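Long-range contacts in type 6 secretion amidase effector 2 (Salmonella typhi, PDB 6WIN), which is a type VI secretion toxin that acts as a peptidoglycan hydrolase, probably cutting amide bonds in the peptide part of bacterial cell walls: residues Asn72-Phe76 / Val87-Trp91; Arg103-Leu108 / Arg121-Glu127; Thr55-Phe60 / Ala128-Val132. One frame throughout, in Å; residues are numbered along the deposited sequence.

Interaction 1. Residues Asn72-Phe76 / Val87-Trp91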
ATOM      1  N   ASN A  72       0.295  -7.129   6.498  1.00 25.95           N
ATOM      2  CA  ASN A  72      -0.018  -5.728   6.249  1.00 25.52           C
ATOM      3  C   ASN A  72       1.125  -5.068   5.484  1.00 25.39           C
ATOM      4  O   ASN A  72       2.293  -5.437   5.633  1.00 24.48           O
ATOM      5  CB  ASN A  72      -0.316  -4.975   7.558  1.00 24.42           C
ATOM      6  CG  ASN A  72       0.849  -4.984   8.547  1.00 33.58           C
ATOM      7  OD1 ASN A  72       1.906  -4.408   8.299  1.00 33.69           O
ATOM      8  ND2 ASN A  72       0.638  -5.617   9.689  1.00 37.79           N
ATOM      9  N   HIS A  73       0.775  -4.113   4.624  1.00 21.85           N
ATOM     10  CA  HIS A  73       1.768  -3.488   3.758  1.00 20.57           C
ATOM     11  C   HIS A  73       1.214  -2.161   3.263  1.00 16.76           C
ATOM     12  O   HIS A  73       0.002  -1.984   3.150  1.00 15.35           O
ATOM     13  CB  HIS A  73       2.140  -4.403   2.579  1.00 17.19           C
ATOM     14  CG  HIS A  73       3.355  -3.961   1.814  1.00 17.94           C
ATOM     15  ND1 HIS A  73       4.607  -3.873   2.387  1.00 17.46           N
ATOM     16  CD2 HIS A  73       3.506  -3.579   0.525  1.00 15.30           C
ATOM     17  CE1 HIS A  73       5.472  -3.440   1.487  1.00 18.96           C
ATOM     18  NE2 HIS A  73       4.832  -3.261   0.345  1.00 19.21           N
ATOM     19  N   ALA A  74       2.121  -1.226   2.992  1.00 17.45           N
ATOM     20  CA  ALA A  74       1.775   0.074   2.437  1.00 17.33           C
ATOM     21  C   ALA A  74       2.772   0.402   1.339  1.00 16.85           C
ATOM     22  O   ALA A  74       3.900  -0.099   1.346  1.00 17.69           O
ATOM     23  CB  ALA A  74       1.767   1.175   3.512  1.00 18.92           C
ATOM     24  N   ALA A  75       2.356   1.233   0.386  1.00 16.15           N
ATOM     25  CA  ALA A  75       3.208   1.497  -0.768  1.00 17.65           C
ATOM     26  C   ALA A  75       2.687   2.711  -1.525  1.00 15.81           C
ATOM     27  O   ALA A  75       1.606   3.229  -1.240  1.00 14.70           O
ATOM     28  CB  ALA A  75       3.281   0.271  -1.693  1.00 14.77           C
ATOM     29  N   PHE A  76       3.481   3.163  -2.496  1.00 13.70           N
ATOM     30  CA  PHE A  76       3.040   4.154  -3.472  1.00 18.58           C
ATOM     31  C   PHE A  76       2.603   3.440  -4.745  1.00 18.25           C
ATOM     32  O   PHE A  76       3.346   2.614  -5.282  1.00 17.59           O
ATOM     33  CB  PHE A  76       4.144   5.156  -3.823  1.00 15.75           C
ATOM     34  CG  PHE A  76       4.618   6.007  -2.672  1.00 18.66           C
ATOM     35  CD1 PHE A  76       3.872   7.103  -2.241  1.00 17.95           C
ATOM     36  CD2 PHE A  76       5.823   5.739  -2.051  1.00 16.27           C
ATOM     37  CE1 PHE A  76       4.322   7.905  -1.207  1.00 14.73           C
ATOM     38  CE2 PHE A  76       6.282   6.537  -1.012  1.00 15.24           C
ATOM     39  CZ  PHE A  76       5.518   7.622  -0.586  1.00 18.16           C
ATOM     40  N   VAL A  87       3.988  -1.166  -7.664  1.00 17.62           N
ATOM     41  CA  VAL A  87       4.080  -0.251  -6.531  1.00 17.35           C
ATOM     42  C   VAL A  87       5.542   0.105  -6.273  1.00 22.10           C
ATOM     43  O   VAL A  87       6.464  -0.564  -6.739  1.00 17.24           O
ATOM     44  CB  VAL A  87       3.448  -0.829  -5.242  1.00 20.44           C
ATOM     45  CG1 VAL A  87       2.023  -1.334  -5.503  1.00 14.38           C
ATOM     46  CG2 VAL A  87       4.330  -1.933  -4.656  1.00 17.41           C
HETATM   47  N   MSE A  88       5.739   1.179  -5.514  1.00 17.32           N
HETATM   48  CA  MSE A  88       7.038   1.566  -4.963  1.00 14.39           C
HETATM   49  C   MSE A  88       7.021   1.395  -3.439  1.00 17.94           C
HETATM   50  O   MSE A  88       6.156   1.978  -2.752  1.00 20.80           O
HETATM   51  CB  MSE A  88       7.350   3.017  -5.361  1.00 16.29           C
HETATM   52  CG  MSE A  88       8.728   3.545  -4.963  1.00 14.97           C
HETATM   53 SE   MSE A  88      10.115   2.783  -6.104  1.00 19.49          SE
HETATM   54  CE  MSE A  88       9.754   3.760  -7.856  1.00  8.56           C
ATOM     55  N   ASP A  89       7.928   0.582  -2.891  1.00 14.96           N
ATOM     56  CA  ASP A  89       7.850   0.280  -1.466  1.00 13.94           C
ATOM     57  C   ASP A  89       9.226  -0.026  -0.886  1.00 19.62           C
ATOM     58  O   ASP A  89      10.261   0.108  -1.546  1.00 20.83           O
ATOM     59  CB  ASP A  89       6.851  -0.863  -1.194  1.00 15.34           C
ATOM     60  CG  ASP A  89       7.196  -2.174  -1.915  1.00 22.32           C
ATOM     61  OD1 ASP A  89       8.256  -2.279  -2.563  1.00 19.09           O
ATOM     62  OD2 ASP A  89       6.376  -3.118  -1.814  1.00 22.62           O
ATOM     63  N   GLN A  90       9.221  -0.405   0.388  1.00 17.51           N
ATOM     64  CA  GLN A  90      10.401  -0.886   1.084  1.00 16.69           C
ATOM     65  C   GLN A  90       9.922  -1.801   2.201  1.00 18.65           C
ATOM     66  O   GLN A  90       8.739  -1.818   2.545  1.00 17.39           O
ATOM     67  CB  GLN A  90      11.240   0.269   1.659  1.00 19.70           C
ATOM     68  CG  GLN A  90      10.743   0.740   3.029  1.00 17.96           C
ATOM     69  CD  GLN A  90      11.559   1.878   3.624  1.00 21.82           C
ATOM     70  OE1 GLN A  90      12.475   2.407   2.993  1.00 21.23           O
ATOM     71  NE2 GLN A  90      11.223   2.263   4.854  1.00 19.80           N
ATOM     72  N   TRP A  91      10.851  -2.565   2.768  1.00 16.86           N
ATOM     73  CA  TRP A  91      10.629  -3.232   4.048  1.00 19.08           C
ATOM     74  C   TRP A  91      11.994  -3.578   4.641  1.00 24.68           C
ATOM     75  O   TRP A  91      13.042  -3.251   4.072  1.00 25.33           O
ATOM     76  CB  TRP A  91       9.690  -4.446   3.927  1.00 17.05           C
ATOM     77  CG  TRP A  91      10.105  -5.569   2.995  1.00 18.41           C
ATOM     78  CD1 TRP A  91      10.830  -6.681   3.325  1.00 21.64           C
ATOM     79  CD2 TRP A  91       9.781  -5.702   1.601  1.00 17.04           C
ATOM     80  NE1 TRP A  91      10.992  -7.489   2.219  1.00 21.20           N
ATOM     81  CE2 TRP A  91      10.358  -6.910   1.149  1.00 18.41           C
ATOM     82  CE3 TRP A  91       9.061  -4.917   0.692  1.00 19.04           C
ATOM     83  CZ2 TRP A  91      10.240  -7.353  -0.176  1.00 21.24           C
ATOM     84  CZ3 TRP A  91       8.948  -5.361  -0.631  1.00 18.21           C
ATOM     85  CH2 TRP A  91       9.534  -6.568  -1.047  1.00 16.76           C
TER
HETATM   86  O   HOH W   1       6.483   1.030   1.325  1.00 14.51           O
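The imidazole of His-73 reaches across to the carboxylate of Asp-89, where NE2 of His-73 donates a hydrogen bond of 2.7 Å to OD2 of Asp-89. The two residues sit where a beta hairpin, strands 74-81 and 84-89, opens out at the end far from its turn. The His-73 side chain also touches Cys-23, at the start of helix 23-30, a placement consistent with the cysteine-histidine pairing of papain-like NlpC/P60 amidases, in which a further polar residue commonly orients the histidine. Arg-103 and Lys-97 form salt bridges with Asp-89, so its carboxylate is held from several directions.

The hairpin backbone brings the two residues within reach of each other. Phe-76 and Met-88, the latter a selenomethionine, form an antiparallel hydrogen-bonded pair: Phe-76 N lies 2.9 Å from Met-88 O, and Met-88 N lies 2.8 Å from Phe-76 O. Their side chains leave from the same face, CB of Phe-76 standing 4.1 Å from CB of Met-88, and the Phe-76 ring goes on to meet Leu-26 and Ile-27 of helix 23-30. The other face carries Ala-75, whose methyl CB packs 3.7 Å from CB of Val-87 and 3.8 Å from CB of Asp-89. Because the short strand axes run at 120°, the backbones soon part, and a water takes over where direct pairing fails: it donates to Ala-74 O at 2.8 Å and accepts from Gln-90 N at 3.2 Å.

Interaction 2. Residues Arg103-Leu108 / Arg121-Glu127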
ATOM      1  N   ARG A 103       8.047  -3.094  -7.486  1.00 22.79           N
ATOM      2  CA  ARG A 103       7.744  -4.509  -7.624  1.00 19.58           C
ATOM      3  C   ARG A 103       6.314  -4.680  -8.126  1.00 23.67           C
ATOM      4  O   ARG A 103       5.468  -3.790  -7.997  1.00 21.06           O
ATOM      5  CB  ARG A 103       7.960  -5.274  -6.310  1.00 22.65           C
ATOM      6  CG  ARG A 103       6.931  -4.976  -5.214  1.00 18.85           C
ATOM      7  CD  ARG A 103       7.158  -5.885  -4.010  1.00 21.31           C
ATOM      8  NE  ARG A 103       6.222  -5.604  -2.924  1.00 20.74           N
ATOM      9  CZ  ARG A 103       5.299  -6.451  -2.482  1.00 20.23           C
ATOM     10  NH1 ARG A 103       5.176  -7.652  -3.031  1.00 19.57           N
ATOM     11  NH2 ARG A 103       4.499  -6.094  -1.479  1.00 17.06           N
ATOM     12  N   TYR A 104       6.067  -5.852  -8.712  1.00 20.29           N
ATOM     13  CA  TYR A 104       4.803  -6.201  -9.342  1.00 17.09           C
ATOM     14  C   TYR A 104       4.005  -7.047  -8.367  1.00 23.08           C
ATOM     15  O   TYR A 104       4.485  -8.097  -7.920  1.00 15.83           O
ATOM     16  CB  TYR A 104       5.052  -6.984 -10.625  1.00 21.39           C
ATOM     17  CG  TYR A 104       3.865  -7.234 -11.541  1.00 15.13           C
ATOM     18  CD1 TYR A 104       3.149  -6.182 -12.076  1.00 17.49           C
ATOM     19  CD2 TYR A 104       3.531  -8.525 -11.937  1.00 16.94           C
ATOM     20  CE1 TYR A 104       2.098  -6.398 -12.938  1.00 21.26           C
ATOM     21  CE2 TYR A 104       2.482  -8.758 -12.814  1.00 16.67           C
ATOM     22  CZ  TYR A 104       1.777  -7.688 -13.310  1.00 19.75           C
ATOM     23  OH  TYR A 104       0.745  -7.884 -14.175  1.00 21.18           O
ATOM     24  N   ILE A 105       2.801  -6.586  -8.035  1.00 18.35           N
ATOM     25  CA  ILE A 105       1.879  -7.297  -7.163  1.00 21.76           C
ATOM     26  C   ILE A 105       0.744  -7.810  -8.038  1.00 20.17           C
ATOM     27  O   ILE A 105       0.015  -7.016  -8.644  1.00 20.06           O
ATOM     28  CB  ILE A 105       1.364  -6.392  -6.033  1.00 21.38           C
ATOM     29  CG1 ILE A 105       2.546  -5.768  -5.279  1.00 19.09           C
ATOM     30  CG2 ILE A 105       0.437  -7.160  -5.096  1.00 16.94           C
ATOM     31  CD1 ILE A 105       2.148  -5.030  -3.993  1.00 17.65           C
ATOM     32  N   ARG A 106       0.616  -9.131  -8.130  1.00 20.50           N
ATOM     33  CA  ARG A 106      -0.333  -9.750  -9.041  1.00 20.33           C
ATOM     34  C   ARG A 106      -1.733  -9.864  -8.447  1.00 17.37           C
ATOM     35  O   ARG A 106      -1.918 -10.008  -7.236  1.00 12.82           O
ATOM     36  CB  ARG A 106       0.138 -11.142  -9.438  1.00 21.16           C
ATOM     37  CG  ARG A 106       1.599 -11.206  -9.795  1.00 24.65           C
ATOM     38  CD  ARG A 106       1.818 -12.195 -10.888  1.00 23.80           C
ATOM     39  NE  ARG A 106       1.064 -13.442 -10.694  1.00 33.39           N
ATOM     40  CZ  ARG A 106       1.243 -14.282  -9.678  1.00 29.77           C
ATOM     41  NH1 ARG A 106       0.508 -15.388  -9.600  1.00 38.44           N
ATOM     42  NH2 ARG A 106       2.160 -14.025  -8.747  1.00 33.99           N
ATOM     43  N   LYS A 107      -2.720  -9.803  -9.332  1.00 17.24           N
ATOM     44  CA  LYS A 107      -4.035 -10.341  -9.033  1.00 19.44           C
ATOM     45  C   LYS A 107      -3.940 -11.861  -9.074  1.00 20.45           C
ATOM     46  O   LYS A 107      -3.566 -12.443 -10.098  1.00 21.11           O
ATOM     47  CB  LYS A 107      -5.065  -9.823 -10.032  1.00 20.89           C
ATOM     48  CG  LYS A 107      -6.516 -10.144  -9.647  1.00 22.27           C
ATOM     49  CD  LYS A 107      -7.125 -11.136 -10.616  1.00 22.45           C
ATOM     50  CE  LYS A 107      -8.576 -11.463 -10.240  1.00 26.51           C
ATOM     51  NZ  LYS A 107      -8.652 -12.288  -8.983  1.00 25.71           N
ATOM     52  N   LEU A 108      -4.202 -12.493  -7.942  1.00 18.81           N
ATOM     53  CA  LEU A 108      -4.060 -13.931  -7.801  1.00 17.28           C
ATOM     54  C   LEU A 108      -5.327 -14.639  -8.274  1.00 19.53           C
ATOM     55  O   LEU A 108      -6.420 -14.069  -8.272  1.00 21.60           O
ATOM     56  CB  LEU A 108      -3.766 -14.278  -6.339  1.00 18.68           C
ATOM     57  CG  LEU A 108      -2.615 -13.470  -5.743  1.00 24.55           C
ATOM     58  CD1 LEU A 108      -2.377 -13.850  -4.291  1.00 25.71           C
ATOM     59  CD2 LEU A 108      -1.361 -13.690  -6.579  1.00 24.97           C
ATOM     60  N   ARG A 121      -2.279 -14.483   0.927  1.00 21.86           N
ATOM     61  CA  ARG A 121      -0.984 -13.858   0.616  1.00 22.97           C
ATOM     62  C   ARG A 121      -1.103 -12.338   0.490  1.00 19.79           C
ATOM     63  O   ARG A 121      -0.693 -11.727  -0.502  1.00 18.28           O
ATOM     64  CB  ARG A 121      -0.372 -14.478  -0.644  1.00 26.08           C
ATOM     65  CG  ARG A 121      -0.135 -15.977  -0.512  1.00 27.99           C
ATOM     66  CD  ARG A 121      -0.315 -16.709  -1.838  1.00 33.82           C
ATOM     67  NE  ARG A 121       0.616 -16.215  -2.845  1.00 43.24           N
ATOM     68  CZ  ARG A 121       0.628 -16.596  -4.119  1.00 43.80           C
ATOM     69  NH1 ARG A 121       1.516 -16.064  -4.955  1.00 43.27           N
ATOM     70  NH2 ARG A 121      -0.240 -17.502  -4.557  1.00 41.15           N
HETATM   71  N   MSE A 122      -1.653 -11.726   1.534  1.00 25.06           N
HETATM   72  CA  MSE A 122      -2.270 -10.401   1.438  1.00 21.83           C
HETATM   73  C   MSE A 122      -1.352  -9.322   0.846  1.00 20.13           C
HETATM   74  O   MSE A 122      -1.738  -8.635  -0.102  1.00 19.48           O
HETATM   75  CB  MSE A 122      -2.781  -9.989   2.823  1.00 25.19           C
HETATM   76  CG  MSE A 122      -3.987  -9.091   2.779  1.00 34.11           C
HETATM   77 SE   MSE A 122      -4.383  -8.237   4.462  1.00 33.65          SE
HETATM   78  CE  MSE A 122      -5.539  -9.761   5.055  1.00 33.79           C
ATOM     79  N   SER A 123      -0.131  -9.200   1.377  1.00 23.73           N
ATOM     80  CA  SER A 123       0.806  -8.189   0.885  1.00 20.14           C
ATOM     81  C   SER A 123       1.207  -8.414  -0.571  1.00 20.24           C
ATOM     82  O   SER A 123       1.666  -7.471  -1.233  1.00 16.95           O
ATOM     83  CB  SER A 123       2.051  -8.176   1.769  1.00 17.51           C
ATOM     84  OG  SER A 123       2.773  -9.377   1.603  1.00 23.68           O
ATOM     85  N   ASN A 124       1.058  -9.640  -1.075  1.00 18.96           N
ATOM     86  CA  ASN A 124       1.348  -9.982  -2.466  1.00 20.12           C
ATOM     87  C   ASN A 124       0.070 -10.212  -3.272  1.00 21.78           C
ATOM     88  O   ASN A 124       0.097 -10.895  -4.306  1.00 16.31           O
ATOM     89  CB  ASN A 124       2.255 -11.216  -2.525  1.00 20.92           C
ATOM     90  CG  ASN A 124       3.567 -10.999  -1.795  1.00 22.31           C
ATOM     91  OD1 ASN A 124       4.179  -9.949  -1.919  1.00 24.49           O
ATOM     92  ND2 ASN A 124       3.988 -11.979  -1.010  1.00 24.69           N
ATOM     93  N   ASN A 125      -1.043  -9.629  -2.820  1.00 17.47           N
ATOM     94  CA  ASN A 125      -2.373  -9.786  -3.403  1.00 19.00           C
ATOM     95  C   ASN A 125      -2.850  -8.418  -3.872  1.00 15.66           C
ATOM     96  O   ASN A 125      -3.215  -7.574  -3.045  1.00 17.54           O
ATOM     97  CB  ASN A 125      -3.338 -10.374  -2.367  1.00 19.70           C
ATOM     98  CG  ASN A 125      -4.649 -10.827  -2.964  1.00 18.04           C
ATOM     99  OD1 ASN A 125      -5.160 -10.235  -3.916  1.00 17.25           O
ATOM    100  ND2 ASN A 125      -5.201 -11.904  -2.408  1.00 18.20           N
ATOM    101  N   ALA A 126      -2.888  -8.209  -5.192  1.00 13.91           N
ATOM    102  CA  ALA A 126      -3.281  -6.910  -5.734  1.00 15.67           C
ATOM    103  C   ALA A 126      -4.666  -6.472  -5.278  1.00 17.80           C
ATOM    104  O   ALA A 126      -4.947  -5.270  -5.248  1.00 15.05           O
ATOM    105  CB  ALA A 126      -3.245  -6.931  -7.259  1.00 20.69           C
ATOM    106  N   GLU A 127      -5.557  -7.418  -4.962  1.00 17.03           N
ATOM    107  CA  GLU A 127      -6.924  -7.083  -4.574  1.00 14.98           C
ATOM    108  C   GLU A 127      -7.035  -6.607  -3.129  1.00 18.34           C
ATOM    109  O   GLU A 127      -8.080  -6.066  -2.749  1.00 16.96           O
ATOM    110  CB  GLU A 127      -7.840  -8.298  -4.798  1.00 20.89           C
ATOM    111  CG  GLU A 127      -8.006  -8.675  -6.277  1.00 18.11           C
ATOM    112  CD  GLU A 127      -9.044  -9.766  -6.492  1.00 23.66           C
ATOM    113  OE1 GLU A 127      -8.641 -10.921  -6.723  1.00 23.24           O
ATOM    114  OE2 GLU A 127     -10.256  -9.465  -6.423  1.00 24.97           O
TER
HETATM  115  O   HOH W   2       1.947 -10.875  -6.153  1.00 15.60           O
HETATM  116  O   HOH W   3      -5.825 -11.244  -6.109  1.00 21.29           O
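Arg-103 opens the contact by extending its guanidinium to the middle of the 121-127 loop. NH1 of Arg-103 donates to OD1 of Asn-124 at 2.7 Å and NH2 of Arg-103 to the backbone O of Ser-123 at 3.2 Å, both acceptors lying at the edge of the planar group, while its NE is left to the salt bridge with Asp-89. Two residues on, Ile-105 points into the loop. Its CG2 lies 3.5 Å from Ala-126 N and 4.3 Å from Ala-126 CB, filling the space beneath the backbone of residues 124-126.

At Arg-106 main chains meet directly: Ala-126 N donates to Arg-106 O at 2.9 Å, and a water that accepts from Arg-106 N at 3.0 Å donates to Asn-124 O at 2.6 Å. Here the outermost strand 101-106 of the antiparallel sheet is flanked on its outer side by irregular chain, which pairs with it through one direct backbone bond. The loop keeps its shape through a short 3-10 segment at Met-122 and Ser-123 and an Asx turn, in which Asn-125 OD1 accepts from Glu-127 N at 3.0 Å; ND2 of Asn-125 bonds to Ile-120 O.

The CA-to-CB bond of Lys-107 runs sideways, but its end comes close to Glu-127, making a salt bridge of 2.6 Å between NZ of Lys-107 and OE1 of Glu-127, and the same NZ donates to Leu-108 O at 2.9 Å. Leu-108, finally, places CD1 3.9 Å from Asn-124 O and CD2 4.1 Å from Arg-121 NH1, over one face of the Arg-121 guanidinium.

Interaction 3. Residues Thr55-Phe60 / Ala128-Val132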
ATOM      1  N   THR A  55      -0.258   7.749  -5.717  1.00 15.02           N
ATOM      2  CA  THR A  55      -1.261   7.636  -4.668  1.00 18.50           C
ATOM      3  C   THR A  55      -0.772   6.691  -3.577  1.00 19.78           C
ATOM      4  O   THR A  55      -0.223   5.623  -3.868  1.00 19.32           O
ATOM      5  CB  THR A  55      -2.584   7.129  -5.246  1.00 16.54           C
ATOM      6  OG1 THR A  55      -3.022   8.012  -6.287  1.00 16.69           O
ATOM      7  CG2 THR A  55      -3.632   7.061  -4.159  1.00 13.68           C
ATOM      8  N   VAL A  56      -0.956   7.093  -2.317  1.00 13.03           N
ATOM      9  CA  VAL A  56      -0.619   6.211  -1.209  1.00 13.19           C
ATOM     10  C   VAL A  56      -1.684   5.130  -1.092  1.00 18.94           C
ATOM     11  O   VAL A  56      -2.879   5.432  -0.990  1.00 19.10           O
ATOM     12  CB  VAL A  56      -0.499   7.002   0.097  1.00 17.21           C
ATOM     13  CG1 VAL A  56      -0.332   6.045   1.255  1.00 14.43           C
ATOM     14  CG2 VAL A  56       0.667   8.024   0.019  1.00 12.68           C
ATOM     15  N   ILE A  57      -1.256   3.861  -1.100  1.00 15.43           N
ATOM     16  CA  ILE A  57      -2.157   2.721  -1.012  1.00 15.60           C
ATOM     17  C   ILE A  57      -1.675   1.769   0.079  1.00 17.71           C
ATOM     18  O   ILE A  57      -0.537   1.843   0.544  1.00 15.22           O
ATOM     19  CB  ILE A  57      -2.283   2.000  -2.369  1.00 15.08           C
ATOM     20  CG1 ILE A  57      -0.933   1.391  -2.788  1.00 19.13           C
ATOM     21  CG2 ILE A  57      -2.759   2.991  -3.428  1.00 17.33           C
ATOM     22  CD1 ILE A  57      -1.010   0.561  -4.083  1.00 17.28           C
ATOM     23  N   ALA A  58      -2.562   0.866   0.494  1.00 18.13           N
ATOM     24  CA  ALA A  58      -2.238  -0.050   1.581  1.00 18.23           C
ATOM     25  C   ALA A  58      -3.189  -1.239   1.561  1.00 18.62           C
ATOM     26  O   ALA A  58      -4.264  -1.187   0.968  1.00 17.69           O
ATOM     27  CB  ALA A  58      -2.319   0.648   2.943  1.00 18.17           C
ATOM     28  N   THR A  59      -2.773  -2.309   2.234  1.00 18.89           N
ATOM     29  CA  THR A  59      -3.661  -3.426   2.536  1.00 17.96           C
ATOM     30  C   THR A  59      -4.694  -3.005   3.580  1.00 16.66           C
ATOM     31  O   THR A  59      -4.336  -2.462   4.628  1.00 15.18           O
ATOM     32  CB  THR A  59      -2.854  -4.603   3.081  1.00 23.56           C
ATOM     33  OG1 THR A  59      -2.174  -4.175   4.274  1.00 18.48           O
ATOM     34  CG2 THR A  59      -1.821  -5.102   2.057  1.00 13.30           C
ATOM     35  N   PHE A  60      -5.970  -3.280   3.315  1.00 16.59           N
ATOM     36  CA  PHE A  60      -7.045  -2.942   4.243  1.00 16.76           C
ATOM     37  C   PHE A  60      -7.964  -4.132   4.470  1.00 19.22           C
ATOM     38  O   PHE A  60      -8.301  -4.857   3.531  1.00 17.96           O
ATOM     39  CB  PHE A  60      -7.901  -1.776   3.737  1.00 18.95           C
ATOM     40  CG  PHE A  60      -7.300  -0.427   3.977  1.00 19.75           C
ATOM     41  CD1 PHE A  60      -7.552   0.261   5.158  1.00 18.12           C
ATOM     42  CD2 PHE A  60      -6.508   0.170   3.011  1.00 14.85           C
ATOM     43  CE1 PHE A  60      -7.020   1.508   5.376  1.00 17.41           C
ATOM     44  CE2 PHE A  60      -5.971   1.416   3.224  1.00 15.12           C
ATOM     45  CZ  PHE A  60      -6.234   2.090   4.416  1.00 19.11           C
ATOM     46  N   ALA A 128      -5.982  -6.778  -2.325  1.00 16.41           N
ATOM     47  CA  ALA A 128      -5.997  -6.319  -0.943  1.00 19.25           C
ATOM     48  C   ALA A 128      -5.696  -4.830  -0.800  1.00 18.60           C
ATOM     49  O   ALA A 128      -5.792  -4.296   0.312  1.00 17.99           O
ATOM     50  CB  ALA A 128      -4.990  -7.123  -0.116  1.00 20.32           C
ATOM     51  N   TYR A 129      -5.372  -4.138  -1.885  1.00 19.41           N
ATOM     52  CA  TYR A 129      -4.861  -2.779  -1.798  1.00 17.29           C
ATOM     53  C   TYR A 129      -5.954  -1.760  -2.073  1.00 16.43           C
ATOM     54  O   TYR A 129      -6.692  -1.868  -3.058  1.00 15.77           O
ATOM     55  CB  TYR A 129      -3.687  -2.579  -2.756  1.00 15.26           C
ATOM     56  CG  TYR A 129      -2.450  -3.222  -2.198  1.00 19.78           C
ATOM     57  CD1 TYR A 129      -2.176  -4.578  -2.425  1.00 13.73           C
ATOM     58  CD2 TYR A 129      -1.575  -2.493  -1.400  1.00 16.53           C
ATOM     59  CE1 TYR A 129      -1.057  -5.179  -1.881  1.00 15.66           C
ATOM     60  CE2 TYR A 129      -0.450  -3.074  -0.856  1.00 18.42           C
ATOM     61  CZ  TYR A 129      -0.191  -4.415  -1.100  1.00 19.97           C
ATOM     62  OH  TYR A 129       0.927  -4.974  -0.536  1.00 19.01           O
ATOM     63  N   PHE A 130      -6.033  -0.759  -1.204  1.00 15.22           N
ATOM     64  CA  PHE A 130      -7.021   0.295  -1.303  1.00 16.47           C
ATOM     65  C   PHE A 130      -6.329   1.624  -1.043  1.00 17.33           C
ATOM     66  O   PHE A 130      -5.314   1.681  -0.353  1.00 13.95           O
ATOM     67  CB  PHE A 130      -8.173   0.079  -0.295  1.00 17.57           C
ATOM     68  CG  PHE A 130      -9.001  -1.157  -0.576  1.00 17.69           C
ATOM     69  CD1 PHE A 130     -10.255  -1.047  -1.151  1.00 19.68           C
ATOM     70  CD2 PHE A 130      -8.526  -2.422  -0.263  1.00 16.66           C
ATOM     71  CE1 PHE A 130     -11.016  -2.186  -1.429  1.00 20.00           C
ATOM     72  CE2 PHE A 130      -9.285  -3.559  -0.526  1.00 14.16           C
ATOM     73  CZ  PHE A 130     -10.523  -3.438  -1.111  1.00 17.56           C
ATOM     74  N   ILE A 131      -6.893   2.693  -1.607  1.00 18.14           N
ATOM     75  CA  ILE A 131      -6.375   4.026  -1.347  1.00 15.75           C
ATOM     76  C   ILE A 131      -6.506   4.358   0.133  1.00 18.57           C
ATOM     77  O   ILE A 131      -7.537   4.081   0.768  1.00 16.29           O
ATOM     78  CB  ILE A 131      -7.109   5.045  -2.232  1.00 17.57           C
ATOM     79  CG1 ILE A 131      -6.868   4.727  -3.713  1.00 19.54           C
ATOM     80  CG2 ILE A 131      -6.661   6.453  -1.904  1.00 21.71           C
ATOM     81  CD1 ILE A 131      -7.540   5.688  -4.684  1.00 22.05           C
ATOM     82  N   VAL A 132      -5.449   4.948   0.693  1.00 17.27           N
ATOM     83  CA  VAL A 132      -5.436   5.351   2.098  1.00 20.72           C
ATOM     84  C   VAL A 132      -6.258   6.625   2.239  1.00 20.21           C
ATOM     85  O   VAL A 132      -5.947   7.633   1.607  1.00 20.33           O
ATOM     86  CB  VAL A 132      -3.998   5.577   2.597  1.00 17.26           C
ATOM     87  CG1 VAL A 132      -4.025   6.319   3.924  1.00 14.74           C
ATOM     88  CG2 VAL A 132      -3.258   4.257   2.743  1.00 15.92           C
TER
HETATM   89  O   HOH W   4      -3.881   8.029  -0.215  1.00 15.93           O
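Main-chain hydrogen bonds give this pair of antiparallel strands its register. Ala-58 and Phe-130 form the hydrogen-bonded pair, with Ala-58 N 3.0 Å from Phe-130 O and Phe-130 N 2.8 Å from Ala-58 O. Beyond them, Val-132 N donates to Val-56 O at 3.1 Å and Phe-60 N to Ala-128 O at 3.2 Å. Ile-57 with Ile-131 and Thr-59 with Tyr-129 are the intervening non-hydrogen-bonded pairs, where CA-H...O contacts join in: Thr-59 CA lies 3.2 Å from Ala-128 O and Tyr-129 CA 3.2 Å from Ala-58 O.

Apolar packing differs on the two faces. On the face of Ala-58 and Phe-130, the methyl CG2 of Val-132 lies 3.7 Å from both Val-56 CG1 and Ala-58 CB, and CD2 of the Phe-60 ring comes within 3.7 Å of Phe-130 CB. On the face of Thr-59 and Tyr-129, CD1 of Ile-57 approaches CD2 of Tyr-129 to 4.1 Å.

A CH-pi interaction sets CG2 of Thr-59 over one face of the Tyr-129 ring, 4.0 Å from its centroid. The polar ends of both residues look elsewhere, Thr-59 OG1 to His-73 N and Tyr-129 OH to Ser-123 O.

Within the sheet, strand 40-44 follows on the far side of strand 129-133 and strand 74-81 on that of strand 56-59. The sheet is strongly curved, so Ile-57 also meets Ile-85 and Val-87 of strand 84-89, and Tyr-129 reaches Arg-103 and Ile-105 of strand 101-106.

How the interactions relate
Read from the N terminus, past helix 23-30 and strand 40-44, the chain reaches 55-60, whose partner 128-132 arrives only near the end; interaction 3 therefore closes the longest loop, and both others fall within it. Interaction 1 closes first, bringing 87-91 back to 72-76 through a tight hairpin. Interaction 2 follows in series, folding 121-127 onto 103-108, and the chain then passes directly into 128-132. None of the loops cross. Strand 74-81 pairs with 56-59, so interactions 1 and 3 share one sheet, and strand 101-106 extends it beyond 84-89. Arg-103 links interactions 1 and 2 through Asp-89, while the Tyr-129 hydroxyl, hydrogen-bonded to Ser-123 O, packs beside His-73 and joins all three.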